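Local coordinates for uncharacterized protein (Bacteroides ovatus, PDB 4FS7), which is of unknown function but, as an extracellular leucine-rich repeat protein of the BspA type, probably binds other proteins, at residues A[4-8]-A[9-13]; A[189-192]-A[193-196]; A[213-216]-A[217-221]; A[236-239]-A[240-243]. One frame throughout, in Å; residues are numbered along the deposited sequence. Where two conformers were deposited one is given.

Contact 1. Residues A[4-8]-A[9-13]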
loop_
_atom_site.group_PDB
_atom_site.type_symbol
_atom_site.label_atom_id
_atom_site.label_comp_id
_atom_site.label_asym_id
_atom_site.label_seq_id
_atom_site.Cartn_x
_atom_site.Cartn_y
_atom_site.Cartn_z
ATOM N N PHE A 4 -13.251 12.796 -40.064
ATOM C CA PHE A 4 -13.669 14.177 -40.341
ATOM C C PHE A 4 -13.630 15.029 -39.084
ATOM O O PHE A 4 -13.421 14.495 -37.991
ATOM C CB PHE A 4 -15.060 14.200 -41.008
ATOM C CG PHE A 4 -16.174 13.681 -40.129
ATOM C CD1 PHE A 4 -16.462 12.355 -40.065
ATOM C CD2 PHE A 4 -16.942 14.566 -39.402
ATOM C CE1 PHE A 4 -17.495 11.895 -39.250
ATOM C CE2 PHE A 4 -17.969 14.109 -38.588
ATOM C CZ PHE A 4 -18.244 12.780 -38.525
ATOM N N VAL A 5 -13.807 16.341 -39.263
ATOM C CA VAL A 5 -13.736 17.366 -38.218
ATOM C C VAL A 5 -15.012 18.189 -38.249
ATOM O O VAL A 5 -15.491 18.543 -39.335
ATOM C CB VAL A 5 -12.545 18.329 -38.442
ATOM C CG1 VAL A 5 -12.395 19.320 -37.289
ATOM C CG2 VAL A 5 -11.244 17.545 -38.725
ATOM N N ILE A 6 -15.583 18.461 -37.077
ATOM C CA ILE A 6 -16.684 19.423 -36.926
ATOM C C ILE A 6 -16.295 20.387 -35.810
ATOM O O ILE A 6 -15.988 19.928 -34.706
ATOM C CB ILE A 6 -18.029 18.762 -36.593
ATOM C CG1 ILE A 6 -18.409 17.752 -37.673
ATOM C CG2 ILE A 6 -19.128 19.807 -36.353
ATOM C CD1 ILE A 6 -18.737 18.330 -39.031
ATOM N N ASP A 7 -16.283 21.691 -36.094
ATOM C CA ASP A 7 -15.810 22.696 -35.155
ATOM C C ASP A 7 -14.420 22.271 -34.640
ATOM O O ASP A 7 -13.497 22.041 -35.456
ATOM C CB ASP A 7 -16.859 22.955 -34.062
ATOM C CG ASP A 7 -18.189 23.460 -34.640
ATOM O OD1 ASP A 7 -18.142 24.337 -35.531
ATOM O OD2 ASP A 7 -19.280 22.980 -34.251
ATOM N N GLU A 8 -14.250 22.160 -33.323
ATOM C CA GLU A 8 -12.931 21.890 -32.756
ATOM C C GLU A 8 -12.623 20.401 -32.583
ATOM O O GLU A 8 -11.556 20.058 -32.101
ATOM C CB GLU A 8 -12.779 22.609 -31.405
ATOM C CG GLU A 8 -12.916 24.131 -31.470
ATOM C CD GLU A 8 -11.819 24.803 -32.302
ATOM O OE1 GLU A 8 -10.665 24.302 -32.329
ATOM O OE2 GLU A 8 -12.117 25.846 -32.931
ATOM N N ILE A 9 -13.507 19.511 -33.018
ATOM C CA ILE A 9 -13.446 18.093 -32.621
ATOM C C ILE A 9 -13.311 17.184 -33.832
ATOM O O ILE A 9 -13.942 17.432 -34.882
ATOM C CB ILE A 9 -14.695 17.702 -31.820
ATOM C CG1 ILE A 9 -14.796 18.624 -30.589
ATOM C CG2 ILE A 9 -14.636 16.205 -31.372
ATOM C CD1 ILE A 9 -16.096 18.522 -29.847
ATOM N N THR A 10 -12.487 16.146 -33.712
ATOM C CA THR A 10 -12.324 15.159 -34.761
ATOM C C THR A 10 -13.064 13.862 -34.419
ATOM O O THR A 10 -13.204 13.514 -33.242
ATOM C CB THR A 10 -10.839 14.867 -35.120
ATOM O OG1 THR A 10 -10.214 14.076 -34.076
ATOM C CG2 THR A 10 -10.091 16.159 -35.324
ATOM N N TYR A 11 -13.507 13.154 -35.460
ATOM C CA TYR A 11 -14.371 12.005 -35.368
ATOM C C TYR A 11 -13.868 10.891 -36.241
ATOM O O TYR A 11 -13.334 11.138 -37.350
ATOM C CB TYR A 11 -15.819 12.356 -35.771
ATOM C CG TYR A 11 -16.440 13.424 -34.893
ATOM C CD1 TYR A 11 -17.102 13.043 -33.720
ATOM C CD2 TYR A 11 -16.318 14.779 -35.159
ATOM C CE1 TYR A 11 -17.643 13.973 -32.883
ATOM C CE2 TYR A 11 -16.898 15.717 -34.342
ATOM C CZ TYR A 11 -17.519 15.309 -33.154
ATOM O OH TYR A 11 -18.052 16.289 -32.326
ATOM N N ASN A 12 -14.094 9.676 -35.777
ATOM C CA ASN A 12 -13.912 8.472 -36.557
ATOM C C ASN A 12 -15.230 7.698 -36.658
ATOM O O ASN A 12 -15.958 7.579 -35.677
ATOM C CB ASN A 12 -12.859 7.531 -35.959
ATOM C CG ASN A 12 -11.467 8.104 -35.957
ATOM O OD1 ASN A 12 -11.211 9.174 -36.464
ATOM N ND2 ASN A 12 -10.568 7.415 -35.257
ATOM N N PHE A 13 -15.527 7.163 -37.831
ATOM C CA PHE A 13 -16.663 6.255 -37.963
ATOM C C PHE A 13 -16.442 4.990 -37.137
ATOM O O PHE A 13 -15.303 4.474 -37.046
ATOM C CB PHE A 13 -16.931 5.892 -39.430
ATOM C CG PHE A 13 -17.208 7.083 -40.282
ATOM C CD1 PHE A 13 -18.371 7.807 -40.105
ATOM C CD2 PHE A 13 -16.298 7.512 -41.221
ATOM C CE1 PHE A 13 -18.640 8.936 -40.848
ATOM C CE2 PHE A 13 -16.544 8.645 -41.978
ATOM C CZ PHE A 13 -17.728 9.371 -41.785
HETATM O O HOH W 1 -17.960 18.878 -33.009
#
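A beta hairpin, strand 4-6 with strand 9-13 joined by a type II' turn from Ile6 to Ile9, sets Phe4 against Tyr11 as an antiparallel hydrogen-bonded pair on the face that also carries Ile6 and Ile9. Two reciprocal sets of backbone bonds establish the register: Tyr11 N to Phe4 O at 2.9 Å with Phe4 N to Tyr11 O, and Ile6 N to Ile9 O at 2.9 Å with Ile9 N to Ile6 O. Phe4 CG lies between the backbone N and the carbonyl carbon (chi1 65°), which brings the ring against Tyr11, on the face the two share. There Tyr11 CB stands over one face, 3.9 Å from the centroid of the Phe4 ring. The two rings are near parallel, at 21°, but slid apart with little overlap. Phe13 joins the cluster obliquely, its CE1 lying 3.6 Å from Phe4 CE1. Replacing Phe4 by alanine would probably leave Tyr11 CB and Phe13 CE1 without their shared aromatic partner and open a gap beside Tyr52, which stacks on the Phe4 ring. A water links Ile6 O (2.8 Å) to Tyr11 OH (2.7 Å) at the edge of the tyrosine ring, so the hydroxyl is tied to the carbonyl that also accepts Ile9 N, which probably helps fix the ring beside the turn.

Contact 2. Residues A[189-192]-A[193-196]; sequences SIKL and PRNL
Lys191 holds CG opposite the backbone N (chi1 -179°) and runs straight as far as CE, bending only at chi4 (49°), while Arg194 is extended from CG to NE; together these chains bring CE over one face of the guanidinium, 3.6 Å from Arg194 NH2. The approach is made by carbon, with Lys191 NZ still 4.1 Å from Arg194 NE, and the two like charges gain no bond from each other. Arg194 was modelled in two conformers, which makes this pairing doubtful as a fixed feature; in the one described, NH1 forms a salt bridge with Asp171. The contact between the buried leucines is firmer. Leu196 points its CB toward the preceding segment, and CG opposite the backbone N (chi1 -166°) carries CD2 to within 4.0 Å of Leu192 CD2, the two leucines meeting methyl to methyl. Between them the chain bends in a type I beta turn from Pro193 to Leu196, closed by Leu196 N to Pro193 O at 3.1 Å. This turn of the BspA-type leucine-rich repeat lies just ahead of strand 198-199; Leu192 and Leu196 both rest on Leu176 of strand 175-176, and Leu192 also touches Met213 in the loop on the way to strand 221-222.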
loop_
_atom_site.group_PDB
_atom_site.type_symbol
_atom_site.label_atom_id
_atom_site.label_comp_id
_atom_site.label_asym_id
_atom_site.label_seq_id
_atom_site.Cartn_x
_atom_site.Cartn_y
_atom_site.Cartn_z
ATOM N N SER A 189 -8.032 8.499 7.045
ATOM C CA SER A 189 -8.928 7.441 7.452
ATOM C C SER A 189 -9.477 6.708 6.236
ATOM O O SER A 189 -9.608 7.297 5.167
ATOM C CB SER A 189 -10.127 8.043 8.184
ATOM O OG SER A 189 -9.760 8.985 9.177
ATOM N N ILE A 190 -9.882 5.471 6.443
ATOM C CA ILE A 190 -10.671 4.762 5.455
ATOM C C ILE A 190 -11.525 3.742 6.160
ATOM O O ILE A 190 -11.066 3.051 7.088
ATOM C CB ILE A 190 -9.792 4.104 4.344
ATOM C CG1 ILE A 190 -10.662 3.641 3.172
ATOM C CG2 ILE A 190 -8.911 3.032 4.891
ATOM C CD1 ILE A 190 -9.876 3.277 1.931
ATOM N N LYS A 191 -12.768 3.617 5.708
ATOM C CA LYS A 191 -13.675 2.557 6.118
ATOM C C LYS A 191 -13.571 1.411 5.134
ATOM O O LYS A 191 -13.924 1.541 3.979
ATOM C CB LYS A 191 -15.103 3.093 6.209
ATOM C CG LYS A 191 -16.108 2.050 6.667
ATOM C CD LYS A 191 -17.495 2.629 6.928
ATOM C CE LYS A 191 -18.488 1.539 7.409
ATOM N NZ LYS A 191 -17.909 0.700 8.535
ATOM N N LEU A 192 -13.084 0.276 5.592
ATOM C CA LEU A 192 -12.892 -0.855 4.734
ATOM C C LEU A 192 -14.224 -1.545 4.477
ATOM O O LEU A 192 -15.093 -1.572 5.346
ATOM C CB LEU A 192 -11.875 -1.814 5.358
ATOM C CG LEU A 192 -10.444 -1.271 5.460
ATOM C CD1 LEU A 192 -9.562 -2.293 6.193
ATOM C CD2 LEU A 192 -9.843 -0.980 4.068
ATOM N N PRO A 193 -14.390 -2.168 3.283
ATOM C CA PRO A 193 -15.590 -2.962 3.034
ATOM C C PRO A 193 -15.785 -3.968 4.153
ATOM O O PRO A 193 -14.825 -4.575 4.624
ATOM C CB PRO A 193 -15.263 -3.633 1.696
ATOM C CG PRO A 193 -14.411 -2.651 1.008
ATOM C CD PRO A 193 -13.546 -2.080 2.097
ATOM N N ARG A 194 -17.027 -4.163 4.572
ATOM C CA ARG A 194 -17.342 -4.893 5.802
ATOM C C ARG A 194 -16.968 -6.374 5.780
ATOM O O ARG A 194 -16.819 -6.975 6.832
ATOM C CB ARG A 194 -18.822 -4.688 6.193
ATOM C CG ARG A 194 -19.158 -3.240 6.613
ATOM C CD ARG A 194 -20.677 -2.997 6.722
ATOM N NE ARG A 194 -21.026 -1.631 7.137
ATOM C CZ ARG A 194 -21.562 -0.715 6.334
ATOM N NH1 ARG A 194 -21.801 -1.011 5.066
ATOM N NH2 ARG A 194 -21.861 0.494 6.792
ATOM N N ASN A 195 -16.850 -6.943 4.586
ATOM C CA ASN A 195 -16.461 -8.336 4.391
ATOM C C ASN A 195 -15.134 -8.468 3.623
ATOM O O ASN A 195 -14.880 -9.466 2.981
ATOM C CB ASN A 195 -17.560 -9.096 3.652
ATOM C CG ASN A 195 -17.558 -10.578 3.953
ATOM O OD1 ASN A 195 -17.748 -11.380 3.052
ATOM N ND2 ASN A 195 -17.370 -10.948 5.221
ATOM N N LEU A 196 -14.285 -7.450 3.698
ATOM C CA LEU A 196 -12.990 -7.477 3.014
ATOM C C LEU A 196 -12.187 -8.685 3.486
ATOM O O LEU A 196 -12.140 -8.968 4.684
ATOM C CB LEU A 196 -12.201 -6.185 3.299
ATOM C CG LEU A 196 -11.013 -5.944 2.387
ATOM C CD1 LEU A 196 -11.439 -5.618 0.955
ATOM C CD2 LEU A 196 -10.120 -4.850 2.950
#

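Contact 3. Residues A[213-216]-A[217-221]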
loop_
_atom_site.group_PDB
_atom_site.type_symbol
_atom_site.label_atom_id
_atom_site.label_comp_id
_atom_site.label_asym_id
_atom_site.label_seq_id
_atom_site.Cartn_x
_atom_site.Cartn_y
_atom_site.Cartn_z
HETATM N N MSE A 213 -8.151 3.068 10.594
HETATM C CA MSE A 213 -8.536 1.944 9.734
HETATM C C MSE A 213 -8.739 0.728 10.602
HETATM O O MSE A 213 -7.802 0.190 11.184
HETATM C CB MSE A 213 -7.513 1.686 8.649
HETATM C CG MSE A 213 -8.050 0.793 7.535
HETATM SE SE MSE A 213 -6.723 0.425 6.142
HETATM C CE MSE A 213 -5.333 -0.178 7.343
ATOM N N GLU A 214 -9.984 0.326 10.753
ATOM C CA GLU A 214 -10.326 -0.853 11.541
ATOM C C GLU A 214 -10.354 -2.042 10.628
ATOM O O GLU A 214 -10.844 -1.957 9.504
ATOM C CB GLU A 214 -11.659 -0.634 12.204
ATOM C CG GLU A 214 -11.534 0.399 13.303
ATOM C CD GLU A 214 -10.585 -0.055 14.419
ATOM O OE1 GLU A 214 -10.832 -1.144 14.990
ATOM O OE2 GLU A 214 -9.582 0.649 14.706
ATOM N N PHE A 215 -9.830 -3.166 11.078
ATOM C CA PHE A 215 -9.837 -4.390 10.307
ATOM C C PHE A 215 -11.134 -5.157 10.504
ATOM O O PHE A 215 -11.473 -5.500 11.627
ATOM C CB PHE A 215 -8.714 -5.298 10.768
ATOM C CG PHE A 215 -7.328 -4.729 10.640
ATOM C CD1 PHE A 215 -6.912 -4.040 9.523
ATOM C CD2 PHE A 215 -6.407 -4.949 11.664
ATOM C CE1 PHE A 215 -5.605 -3.551 9.420
ATOM C CE2 PHE A 215 -5.111 -4.500 11.559
ATOM C CZ PHE A 215 -4.698 -3.802 10.452
ATOM N N PRO A 216 -11.844 -5.465 9.420
ATOM C CA PRO A 216 -12.994 -6.341 9.545
ATOM C C PRO A 216 -12.570 -7.718 10.031
ATOM O O PRO A 216 -11.463 -8.149 9.752
ATOM C CB PRO A 216 -13.516 -6.407 8.101
ATOM C CG PRO A 216 -12.961 -5.256 7.403
ATOM C CD PRO A 216 -11.679 -4.967 8.044
ATOM N N ASN A 217 -13.468 -8.440 10.689
ATOM C CA ASN A 217 -13.186 -9.796 11.138
ATOM C C ASN A 217 -12.847 -10.753 10.012
ATOM O O ASN A 217 -12.120 -11.739 10.216
ATOM C CB ASN A 217 -14.334 -10.324 12.014
ATOM C CG ASN A 217 -14.420 -9.571 13.334
ATOM O OD1 ASN A 217 -13.442 -8.932 13.771
ATOM N ND2 ASN A 217 -15.587 -9.646 13.996
ATOM N N SER A 218 -13.349 -10.449 8.818
ATOM C CA SER A 218 -13.128 -11.266 7.628
ATOM C C SER A 218 -11.712 -11.112 6.990
ATOM O O SER A 218 -11.331 -11.919 6.169
ATOM C CB SER A 218 -14.173 -10.933 6.548
ATOM O OG SER A 218 -14.203 -9.511 6.359
ATOM N N LEU A 219 -11.005 -10.041 7.326
ATOM C CA LEU A 219 -9.759 -9.715 6.687
ATOM C C LEU A 219 -8.644 -10.601 7.213
ATOM O O LEU A 219 -8.347 -10.599 8.403
ATOM C CB LEU A 219 -9.443 -8.244 6.922
ATOM C CG LEU A 219 -8.103 -7.728 6.418
ATOM C CD1 LEU A 219 -7.952 -7.828 4.920
ATOM C CD2 LEU A 219 -7.931 -6.295 6.871
ATOM N N TYR A 220 -8.052 -11.394 6.316
ATOM C CA TYR A 220 -7.069 -12.381 6.782
ATOM C C TYR A 220 -5.678 -12.212 6.221
ATOM O O TYR A 220 -4.761 -12.891 6.671
ATOM C CB TYR A 220 -7.581 -13.808 6.559
ATOM C CG TYR A 220 -7.738 -14.200 5.136
ATOM C CD1 TYR A 220 -6.652 -14.559 4.371
ATOM C CD2 TYR A 220 -9.005 -14.204 4.535
ATOM C CE1 TYR A 220 -6.819 -14.938 3.029
ATOM C CE2 TYR A 220 -9.173 -14.559 3.209
ATOM C CZ TYR A 220 -8.067 -14.914 2.462
ATOM O OH TYR A 220 -8.187 -15.301 1.148
ATOM N N TYR A 221 -5.510 -11.318 5.239
ATOM C CA TYR A 221 -4.251 -11.163 4.528
ATOM C C TYR A 221 -3.880 -9.739 4.292
ATOM O O TYR A 221 -4.679 -8.973 3.764
ATOM C CB TYR A 221 -4.327 -11.910 3.183
ATOM C CG TYR A 221 -3.064 -11.830 2.342
ATOM C CD1 TYR A 221 -2.811 -10.766 1.476
ATOM C CD2 TYR A 221 -2.099 -12.789 2.458
ATOM C CE1 TYR A 221 -1.658 -10.713 0.719
ATOM C CE2 TYR A 221 -0.915 -12.717 1.735
ATOM C CZ TYR A 221 -0.692 -11.667 0.870
ATOM O OH TYR A 221 0.485 -11.597 0.120
HETATM O O HOH W 2 -10.592 -7.462 13.438
HETATM O O HOH W 3 -9.133 -9.398 10.672
#
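Phe215 and Leu219 pack across a type I beta turn from Pro216 to Leu219, part of the BspA-type leucine-rich repeat region and placed just ahead of strand 221-222. Along the first segment the contact begins at Phe215, whose CD1 lies 3.6 Å from Leu219 CD2. That methyl approaches the ring obliquely. It is brought there because Leu219 places CG opposite its backbone N (chi1 175°), sending the branch back toward the start of the turn, while Leu219 itself is buried and also touches Ile199 of strand 198-199. The carbonyl of Phe215 takes a water, which donates to Phe215 O at 2.8 Å and to Asn217 OD1 at 3.2 Å, tying the asparagine side chain to the backbone before the turn. Pro216 follows and supplies the acceptor that closes the turn, Leu219 N to Pro216 O at 3.1 Å, a bond whose donor stands well above the carbonyl plane (58° out of it). Its ring adds a looser contact, CD lying 4.1 Å from Leu219 CB. Ser218 OG brushes Pro216 CB, but its polar partner is Leu196 O in the neighbouring turn, to which it is hydrogen-bonded. Pro216 O has a further donor, a second water at 2.8 Å that also donates to Leu219 O at 2.7 Å, bridging the two ends of the turn.

Contact 4. Residues A[236-239]-A[240-243]; sequences IIPD and SFTE
Pro238 and Phe241 are the first and last residues of a type I beta turn, with psi at -17° for both Asp239 and Ser240 in its middle. The closing bond runs from Phe241 N to Pro238 O at 3.1 Å, its donor 46° out of the carbonyl plane. A water reinforces the closure, donating to Pro238 O at 2.7 Å and to Phe241 O at 2.9 Å, so the proline carbonyl receives two donors. Among the side chains, Phe241 is central: its CG lies opposite the carbonyl carbon and beside the backbone N (chi1 -79°), which presents an edge of the ring to the proline. Pro238 CD sits near the ring plane, 3.4 Å from Phe241 CD1, a close carbon-carbon contact. Ile237 crosses the phenylalanine at about a right angle, with CG2 3.8 Å from Phe241 CB. Ser240 OG lies 3.3 Å from Pro238 CG, on carbon alone, and Asp239 OD1 bonds outward to Asn262 ND2. With a serine in place of Phe241 the ring would be lost, which would probably leave a gap beside Pro238 CD and take from Ile237 CG2 its contacts with ring atoms CD1 and CG, and from Phe215 its edge-to-face partner. The turn connects strand 234-237 to strand 243-244, and the Phe241 ring reaches Leu222 of strand 221-222, Leu219 and Leu265, meeting Phe215 edge-to-face.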
loop_
_atom_site.group_PDB
_atom_site.type_symbol
_atom_site.label_atom_id
_atom_site.label_comp_id
_atom_site.label_asym_id
_atom_site.label_seq_id
_atom_site.Cartn_x
_atom_site.Cartn_y
_atom_site.Cartn_z
ATOM N N ILE A 236 -2.593 -3.661 16.569
ATOM C CA ILE A 236 -2.897 -4.989 17.067
ATOM C C ILE A 236 -3.306 -5.821 15.890
ATOM O O ILE A 236 -4.278 -5.484 15.175
ATOM C CB ILE A 236 -4.011 -4.969 18.145
ATOM C CG1 ILE A 236 -3.575 -4.140 19.358
ATOM C CG2 ILE A 236 -4.391 -6.381 18.522
ATOM C CD1 ILE A 236 -4.619 -4.063 20.433
ATOM N N ILE A 237 -2.581 -6.896 15.644
ATOM C CA ILE A 237 -2.971 -7.860 14.644
ATOM C C ILE A 237 -3.851 -8.896 15.301
ATOM O O ILE A 237 -3.386 -9.648 16.146
ATOM C CB ILE A 237 -1.728 -8.521 13.952
ATOM C CG1 ILE A 237 -0.857 -7.466 13.217
ATOM C CG2 ILE A 237 -2.159 -9.626 12.973
ATOM C CD1 ILE A 237 -1.536 -6.709 12.068
ATOM N N PRO A 238 -5.143 -8.916 14.970
ATOM C CA PRO A 238 -6.050 -9.845 15.648
ATOM C C PRO A 238 -5.860 -11.263 15.150
ATOM O O PRO A 238 -5.216 -11.543 14.118
ATOM C CB PRO A 238 -7.438 -9.293 15.289
ATOM C CG PRO A 238 -7.243 -8.753 13.905
ATOM C CD PRO A 238 -5.869 -8.082 13.999
ATOM N N ASP A 239 -6.421 -12.186 15.918
ATOM C CA ASP A 239 -6.296 -13.605 15.630
ATOM C C ASP A 239 -6.903 -14.002 14.282
ATOM O O ASP A 239 -6.638 -15.108 13.768
ATOM C CB ASP A 239 -6.917 -14.455 16.753
ATOM C CG ASP A 239 -6.174 -14.350 18.085
ATOM O OD1 ASP A 239 -4.922 -14.131 18.070
ATOM O OD2 ASP A 239 -6.861 -14.520 19.157
ATOM N N SER A 240 -7.750 -13.151 13.716
ATOM C CA SER A 240 -8.388 -13.386 12.423
ATOM C C SER A 240 -7.429 -13.300 11.230
ATOM O O SER A 240 -7.726 -13.838 10.155
ATOM C CB SER A 240 -9.566 -12.407 12.233
ATOM O OG SER A 240 -9.216 -11.115 12.670
ATOM N N PHE A 241 -6.257 -12.695 11.409
ATOM C CA PHE A 241 -5.256 -12.720 10.345
ATOM C C PHE A 241 -4.618 -14.085 10.279
ATOM O O PHE A 241 -4.287 -14.662 11.312
ATOM C CB PHE A 241 -4.200 -11.628 10.521
ATOM C CG PHE A 241 -4.679 -10.286 10.080
ATOM C CD1 PHE A 241 -5.385 -9.486 10.920
ATOM C CD2 PHE A 241 -4.538 -9.903 8.756
ATOM C CE1 PHE A 241 -5.874 -8.263 10.484
ATOM C CE2 PHE A 241 -5.026 -8.689 8.338
ATOM C CZ PHE A 241 -5.668 -7.874 9.231
ATOM N N THR A 242 -4.428 -14.575 9.052
ATOM C CA THR A 242 -3.691 -15.801 8.824
ATOM C C THR A 242 -2.356 -15.617 8.097
ATOM O O THR A 242 -1.474 -16.475 8.252
ATOM C CB THR A 242 -4.541 -16.824 8.139
ATOM O OG1 THR A 242 -4.935 -16.306 6.873
ATOM C CG2 THR A 242 -5.781 -17.200 9.007
ATOM N N GLU A 243 -2.183 -14.534 7.340
ATOM C CA GLU A 243 -0.909 -14.259 6.726
ATOM C C GLU A 243 -0.649 -12.772 6.571
ATOM O O GLU A 243 -1.505 -12.030 6.105
ATOM C CB GLU A 243 -0.788 -14.926 5.362
ATOM C CG GLU A 243 0.588 -14.722 4.748
ATOM C CD GLU A 243 0.847 -15.443 3.440
ATOM O OE1 GLU A 243 -0.057 -16.111 2.909
ATOM O OE2 GLU A 243 1.976 -15.326 2.924
HETATM O O HOH W 4 -3.236 -13.344 13.727
#

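How the contacts relate
Contacts 2, 3 and 4 are successive type I turns along the leucine-rich repeat region, each leading into a strand of one parallel sheet (198-199, 221-222, 243-244). The centres of contacts 2 and 3 are 8 Å apart, as are those of contacts 3 and 4, and each pair touches: Pro193 O lies 3.4 Å from Pro216 CG, and Tyr220 O is 2.9 Å from Thr242 N, probably a hydrogen bond. Contacts 2 and 4 do not touch, their nearest atoms being about 7 Å apart. Contact 1 is a separate N-terminal hairpin, its nearest atoms about 36 Å from contact 2 and about 46 Å from contact 4.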